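Local coordinates for protein MamA (PDB 3VTX) that belongs to the tetratricopeptide repeat proteins, all-helical folds of stacked helical hairpins that commonly serve as scaffolds for protein-protein contacts, at residues 5-8 / 9-13; 90-93 / 94-98. All blocks are in the same frame, centred on the assembly; numbering follows the deposited sequence. Where two conformers were deposited one is given.

Interaction 1: 5-8 / 9-13; sequences TTIY and MDIGD
M9 sends its chain off with CG opposite the backbone N (chi1 -161°) and then bends at the sulfur (chi3 -42°), and this bend turns CE back over the preceding turn of the helix to T5. The methyl branch of T5, CG2, is likewise opposite its own backbone N; the two side chains lie alongside one another, pointing the same way, and their methyl ends meet: T5 CG2 and M9 CE are 3.5 Å apart, closer than usual for two carbons. CB of M9 also sits 3.1 Å from T5 O, the same carbonyl that accepts the bond from M9 N at 2.9 Å.

On another side of the helix, I11 reaches back to the preceding turn through its longer branch. Its CD1 lies 3.9 Å from I7 CG2 and equally 3.9 Å from Y8 CD1, approaching the Y8 ring obliquely and bridging two neighbouring residues. Beneath these side chains, the amides of M9 to G12 donate in turn to the carbonyls of T5 to Y8, the last from G12 N to Y8 O at 2.9 Å.

This is the opening of helix 5-18, the first in the stacked helices of this tetratricopeptide repeat protein, whose side chains meet two neighbours: T5, Y8 and I11 rest on helix 21-34, while M9 packs on helix 39-51. D13, one turn beyond M9, forms a salt bridge with K44 and a hydrogen bond with Y28. Between the two segments the side chains meet by van der Waals contact alone, through methyl groups and a carbon of the Y8 ring, and the polar bonding is left to the backbone.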
ATOM      1  N   THR A   5      -5.702  21.985  19.321  1.00 51.95           N
ATOM      2  CA  THR A   5      -5.286  21.037  18.329  1.00 50.91           C
ATOM      3  C   THR A   5      -4.524  19.934  19.053  1.00 50.57           C
ATOM      4  O   THR A   5      -4.716  18.744  18.758  1.00 48.70           O
ATOM      5  CB  THR A   5      -4.397  21.683  17.243  1.00 51.06           C
ATOM      6  OG1 THR A   5      -5.218  22.389  16.299  1.00 52.63           O
ATOM      7  CG2 THR A   5      -3.620  20.640  16.457  1.00 50.03           C
ATOM      8  N   THR A   6      -3.655  20.324  20.003  1.00 48.43           N
ATOM      9  CA  THR A   6      -2.835  19.364  20.704  1.00 47.68           C
ATOM     10  C   THR A   6      -3.673  18.464  21.578  1.00 45.77           C
ATOM     11  O   THR A   6      -3.486  17.245  21.579  1.00 47.81           O
ATOM     12  CB  THR A   6      -1.757  20.100  21.592  1.00 49.37           C
ATOM     13  OG1 THR A   6      -1.219  21.195  20.824  1.00 50.11           O
ATOM     14  CG2 THR A   6      -0.644  19.117  21.990  1.00 49.39           C
ATOM     15  N   ILE A   7      -4.620  19.033  22.309  1.00 43.07           N
ATOM     16  CA  ILE A   7      -5.366  18.222  23.228  1.00 42.21           C
ATOM     17  C   ILE A   7      -6.216  17.204  22.421  1.00 39.48           C
ATOM     18  O   ILE A   7      -6.219  16.015  22.716  1.00 39.44           O
ATOM     19  CB  ILE A   7      -6.277  19.039  24.142  1.00 42.27           C
ATOM     20  CG1 ILE A   7      -5.466  20.016  25.050  1.00 45.71           C
ATOM     21  CG2 ILE A   7      -7.142  18.082  25.002  1.00 43.59           C
ATOM     22  CD1 ILE A   7      -6.295  21.259  25.553  1.00 51.51           C
ATOM     23  N   TYR A   8      -6.960  17.684  21.442  1.00 38.41           N
ATOM     24  CA  TYR A   8      -7.798  16.725  20.628  1.00 37.56           C
ATOM     25  C   TYR A   8      -6.996  15.742  19.784  1.00 37.02           C
ATOM     26  O   TYR A   8      -7.367  14.562  19.685  1.00 35.43           O
ATOM     27  CB  TYR A   8      -8.805  17.470  19.772  1.00 38.18           C
ATOM     28  CG  TYR A   8      -9.897  17.981  20.658  1.00 43.03           C
ATOM     29  CD1 TYR A   8     -10.716  17.074  21.318  1.00 49.98           C
ATOM     30  CD2 TYR A   8     -10.044  19.342  20.939  1.00 49.35           C
ATOM     31  CE1 TYR A   8     -11.720  17.479  22.180  1.00 54.95           C
ATOM     32  CE2 TYR A   8     -11.089  19.787  21.836  1.00 52.75           C
ATOM     33  CZ  TYR A   8     -11.907  18.829  22.461  1.00 54.36           C
ATOM     34  OH  TYR A   8     -12.942  19.147  23.345  1.00 57.48           O
ATOM     35  N   MET A   9      -5.896  16.182  19.196  1.00 35.19           N
ATOM     36  CA  MET A   9      -5.072  15.206  18.521  1.00 36.09           C
ATOM     37  C   MET A   9      -4.633  14.093  19.494  1.00 36.65           C
ATOM     38  O   MET A   9      -4.660  12.928  19.142  1.00 34.88           O
ATOM     39  CB  MET A   9      -3.890  15.861  17.803  1.00 37.02           C
ATOM     40  CG  MET A   9      -3.300  14.969  16.729  1.00 41.28           C
ATOM     41  SD  MET A   9      -1.794  15.736  15.982  1.00 48.27           S
ATOM     42  CE  MET A   9      -2.300  17.481  15.825  1.00 48.00           C
ATOM     43  N   ASP A  10      -4.172  14.414  20.717  1.00 37.21           N
ATOM     44  CA  ASP A  10      -3.775  13.361  21.730  0.50 37.88           C
ATOM     45  C   ASP A  10      -4.899  12.400  22.067  1.00 36.70           C
ATOM     46  O   ASP A  10      -4.710  11.191  22.239  1.00 37.50           O
ATOM     47  CB  ASP A  10      -3.368  13.973  23.102  0.50 38.85           C
ATOM     48  CG  ASP A  10      -3.298  12.897  24.250  0.50 41.23           C
ATOM     49  OD1 ASP A  10      -2.464  11.961  24.119  0.50 44.80           O
ATOM     50  OD2 ASP A  10      -4.085  12.968  25.258  0.50 43.18           O
ATOM     51  N   ILE A  11      -6.088  12.955  22.282  1.00 36.58           N
ATOM     52  CA  ILE A  11      -7.287  12.120  22.568  1.00 36.86           C
ATOM     53  C   ILE A  11      -7.472  11.145  21.406  1.00 35.66           C
ATOM     54  O   ILE A  11      -7.567   9.926  21.588  1.00 35.06           O
ATOM     55  CB  ILE A  11      -8.548  12.982  22.806  1.00 37.76           C
ATOM     56  CG1 ILE A  11      -8.427  13.743  24.144  1.00 37.99           C
ATOM     57  CG2 ILE A  11      -9.820  12.113  22.848  1.00 37.75           C
ATOM     58  CD1 ILE A  11      -9.325  14.944  24.254  1.00 40.89           C
ATOM     59  N   GLY A  12      -7.402  11.673  20.189  1.00 34.24           N
ATOM     60  CA  GLY A  12      -7.593  10.787  19.027  1.00 33.26           C
ATOM     61  C   GLY A  12      -6.564   9.683  18.962  1.00 32.91           C
ATOM     62  O   GLY A  12      -6.875   8.528  18.705  1.00 32.34           O
ATOM     63  N   ASP A  13      -5.298  10.045  19.207  1.00 34.00           N
ATOM     64  CA  ASP A  13      -4.244   9.056  19.116  1.00 34.41           C
ATOM     65  C   ASP A  13      -4.467   7.928  20.096  1.00 34.99           C
ATOM     66  O   ASP A  13      -4.233   6.778  19.796  1.00 37.22           O
ATOM     67  CB  ASP A  13      -2.904   9.728  19.403  1.00 35.20           C
ATOM     68  CG  ASP A  13      -2.451  10.598  18.288  1.00 38.99           C
ATOM     69  OD1 ASP A  13      -2.923  10.434  17.122  1.00 41.13           O
ATOM     70  OD2 ASP A  13      -1.555  11.431  18.528  1.00 45.96           O
TER

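Interaction 2: 90-93 / 94-98; sequences QAAI and DALQR
The amide of Q90 and the carboxylate of D94 meet one turn apart with their planes 46° apart, joined by a short hydrogen bond from Q90 NE2 to D94 OD1 (2.6 Å). Q90 keeps the oxygen within the plane of its own amide, whereas NE2 comes to OD1 from above the carboxylate plane, and the N-H points somewhat off line, at 145°. The bend of Q90 at chi2 (58°) folds its amide along the helix toward D94. The carboxylate carbon of D94 in turn lies close over the previous turn, with CG 3.2 Å from Q90 O, the carbonyl that accepts the bond from D94 N.

Both residues belong to helix 89-102, within a tetratricopeptide repeat, where a helix is packed against its neighbours in the superhelical stack. Here A91, A92 and L96 touch helix 73-85, and I93, L96 and Q97 touch helix 107-119, with I93 and Q97 both reaching Y117.

I93 and Q97 lie side by side and point the same way. In the conformer given, the extended chain of Q97 brings its amide past the methyl branch of I93, a contact left doubtful by a second conformer of Q97. L96 instead leans over a backbone carbonyl: its CG is 3.1 Å from A92 O, which also takes the L96 N bond, while its CD1 makes a looser contact with A92 CB at 4.5 Å.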
ATOM      1  N   GLN A  90      -6.393   4.538 -12.509  1.00 30.56           N
ATOM      2  CA  GLN A  90      -5.465   5.568 -12.917  1.00 30.89           C
ATOM      3  C   GLN A  90      -5.086   6.515 -11.806  1.00 29.26           C
ATOM      4  O   GLN A  90      -3.961   6.978 -11.745  1.00 29.83           O
ATOM      5  CB  GLN A  90      -5.994   6.361 -14.117  1.00 32.01           C
ATOM      6  CG  GLN A  90      -4.971   7.341 -14.722  1.00 38.00           C
ATOM      7  CD  GLN A  90      -3.714   6.644 -15.176  1.00 42.56           C
ATOM      8  OE1 GLN A  90      -3.786   5.688 -15.935  1.00 41.86           O
ATOM      9  NE2 GLN A  90      -2.574   7.076 -14.660  1.00 39.38           N
ATOM     10  N   ALA A  91      -6.015   6.799 -10.889  1.00 27.54           N
ATOM     11  CA  ALA A  91      -5.642   7.633  -9.783  1.00 27.26           C
ATOM     12  C   ALA A  91      -4.645   6.857  -8.894  1.00 25.40           C
ATOM     13  O   ALA A  91      -3.868   7.463  -8.187  1.00 27.12           O
ATOM     14  CB  ALA A  91      -6.928   8.046  -8.936  1.00 27.12           C
ATOM     15  N   ALA A  92      -4.794   5.550  -8.841  1.00 23.81           N
ATOM     16  CA  ALA A  92      -3.925   4.698  -8.039  1.00 23.19           C
ATOM     17  C   ALA A  92      -2.504   4.779  -8.607  1.00 24.30           C
ATOM     18  O   ALA A  92      -1.565   4.946  -7.877  1.00 23.96           O
ATOM     19  CB  ALA A  92      -4.405   3.251  -7.983  1.00 22.03           C
ATOM     20  N   ILE A  93      -2.395   4.546  -9.911  1.00 25.19           N
ATOM     21  CA  ILE A  93      -1.098   4.663 -10.614  1.00 25.36           C
ATOM     22  C   ILE A  93      -0.492   6.018 -10.334  1.00 27.03           C
ATOM     23  O   ILE A  93       0.678   6.128  -9.979  1.00 24.24           O
ATOM     24  CB  ILE A  93      -1.264   4.431 -12.129  1.00 27.05           C
ATOM     25  CG1 ILE A  93      -1.616   2.966 -12.436  1.00 28.72           C
ATOM     26  CG2 ILE A  93       0.018   4.769 -12.888  1.00 25.48           C
ATOM     27  CD1 ILE A  93      -2.195   2.795 -13.834  1.00 32.87           C
ATOM     28  N   ASP A  94      -1.265   7.076 -10.576  1.00 26.97           N
ATOM     29  CA  ASP A  94      -0.706   8.433 -10.443  1.00 28.77           C
ATOM     30  C   ASP A  94      -0.100   8.638  -9.054  1.00 27.42           C
ATOM     31  O   ASP A  94       1.052   9.032  -8.935  1.00 28.89           O
ATOM     32  CB  ASP A  94      -1.723   9.527 -10.735  1.00 28.70           C
ATOM     33  CG  ASP A  94      -2.187   9.572 -12.195  1.00 38.43           C
ATOM     34  OD1 ASP A  94      -1.590   8.952 -13.139  1.00 42.18           O
ATOM     35  OD2 ASP A  94      -3.242  10.228 -12.391  1.00 47.58           O
ATOM     36  N   ALA A  95      -0.844   8.278  -8.001  1.00 25.69           N
ATOM     37  CA  ALA A  95      -0.361   8.379  -6.681  1.00 24.00           C
ATOM     38  C   ALA A  95       0.793   7.490  -6.344  1.00 24.71           C
ATOM     39  O   ALA A  95       1.712   7.930  -5.695  1.00 24.07           O
ATOM     40  CB  ALA A  95      -1.533   8.109  -5.642  1.00 24.12           C
ATOM     41  N   LEU A  96       0.769   6.232  -6.792  1.00 25.42           N
ATOM     42  CA  LEU A  96       1.844   5.332  -6.471  1.00 24.06           C
ATOM     43  C   LEU A  96       3.149   5.798  -7.167  1.00 25.28           C
ATOM     44  O   LEU A  96       4.225   5.693  -6.556  1.00 26.16           O
ATOM     45  CB  LEU A  96       1.527   3.903  -6.906  1.00 23.85           C
ATOM     46  CG  LEU A  96       0.370   3.305  -6.115  1.00 23.66           C
ATOM     47  CD1 LEU A  96      -0.242   2.100  -6.779  1.00 21.45           C
ATOM     48  CD2 LEU A  96       0.859   2.923  -4.732  1.00 23.00           C
ATOM     49  N   GLN A  97       3.017   6.312  -8.388  1.00 27.01           N
ATOM     50  CA  GLN A  97       4.155   6.890  -9.140  0.50 28.07           C
ATOM     51  C   GLN A  97       4.756   8.042  -8.329  1.00 29.10           C
ATOM     52  O   GLN A  97       6.007   8.193  -8.234  1.00 29.01           O
ATOM     53  CB  GLN A  97       3.729   7.422 -10.523  0.50 28.38           C
ATOM     54  CG  GLN A  97       3.555   6.363 -11.613  0.50 30.09           C
ATOM     55  CD  GLN A  97       3.079   6.973 -12.921  0.50 32.87           C
ATOM     56  OE1 GLN A  97       2.617   8.104 -12.954  0.50 37.84           O
ATOM     57  NE2 GLN A  97       3.188   6.220 -13.996  0.50 35.59           N
ATOM     58  N   ARG A  98       3.888   8.860  -7.775  1.00 28.75           N
ATOM     59  CA  ARG A  98       4.361   9.938  -6.939  1.00 30.08           C
ATOM     60  C   ARG A  98       5.060   9.458  -5.725  1.00 28.58           C
ATOM     61  O   ARG A  98       6.065  10.030  -5.355  1.00 28.62           O
ATOM     62  CB  ARG A  98       3.303  10.962  -6.615  1.00 30.95           C
ATOM     63  CG  ARG A  98       2.927  11.790  -7.868  1.00 37.59           C
ATOM     64  CD  ARG A  98       2.096  13.034  -7.597  1.00 45.47           C
ATOM     65  NE  ARG A  98       0.758  12.925  -8.191  1.00 52.20           N
ATOM     66  CZ  ARG A  98       0.408  13.241  -9.440  1.00 55.30           C
ATOM     67  NH1 ARG A  98       1.284  13.738 -10.312  1.00 58.89           N
ATOM     68  NH2 ARG A  98      -0.853  13.070  -9.808  1.00 55.64           N
TER

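From the N terminus, interaction 1 comes first, in helix 5-18, and interaction 2 follows much later, in helix 89-102. Each spans adjoining turns of a single helix, so neither closes a loop, and the two stand in series without nesting or crossing. Their centres are 31 Å apart and their nearest atoms about 23 Å, with no direct touch. Interaction 1 lies at the start of the helical array, beside helices 21-34 and 39-51, with its centre about 26 Å from the centre of the chain. Interaction 2 is more central, its centre about 11 Å from that of the chain, between helices 73-85 and 107-119. Helices 21-34 to 73-85 lie between them in sequence.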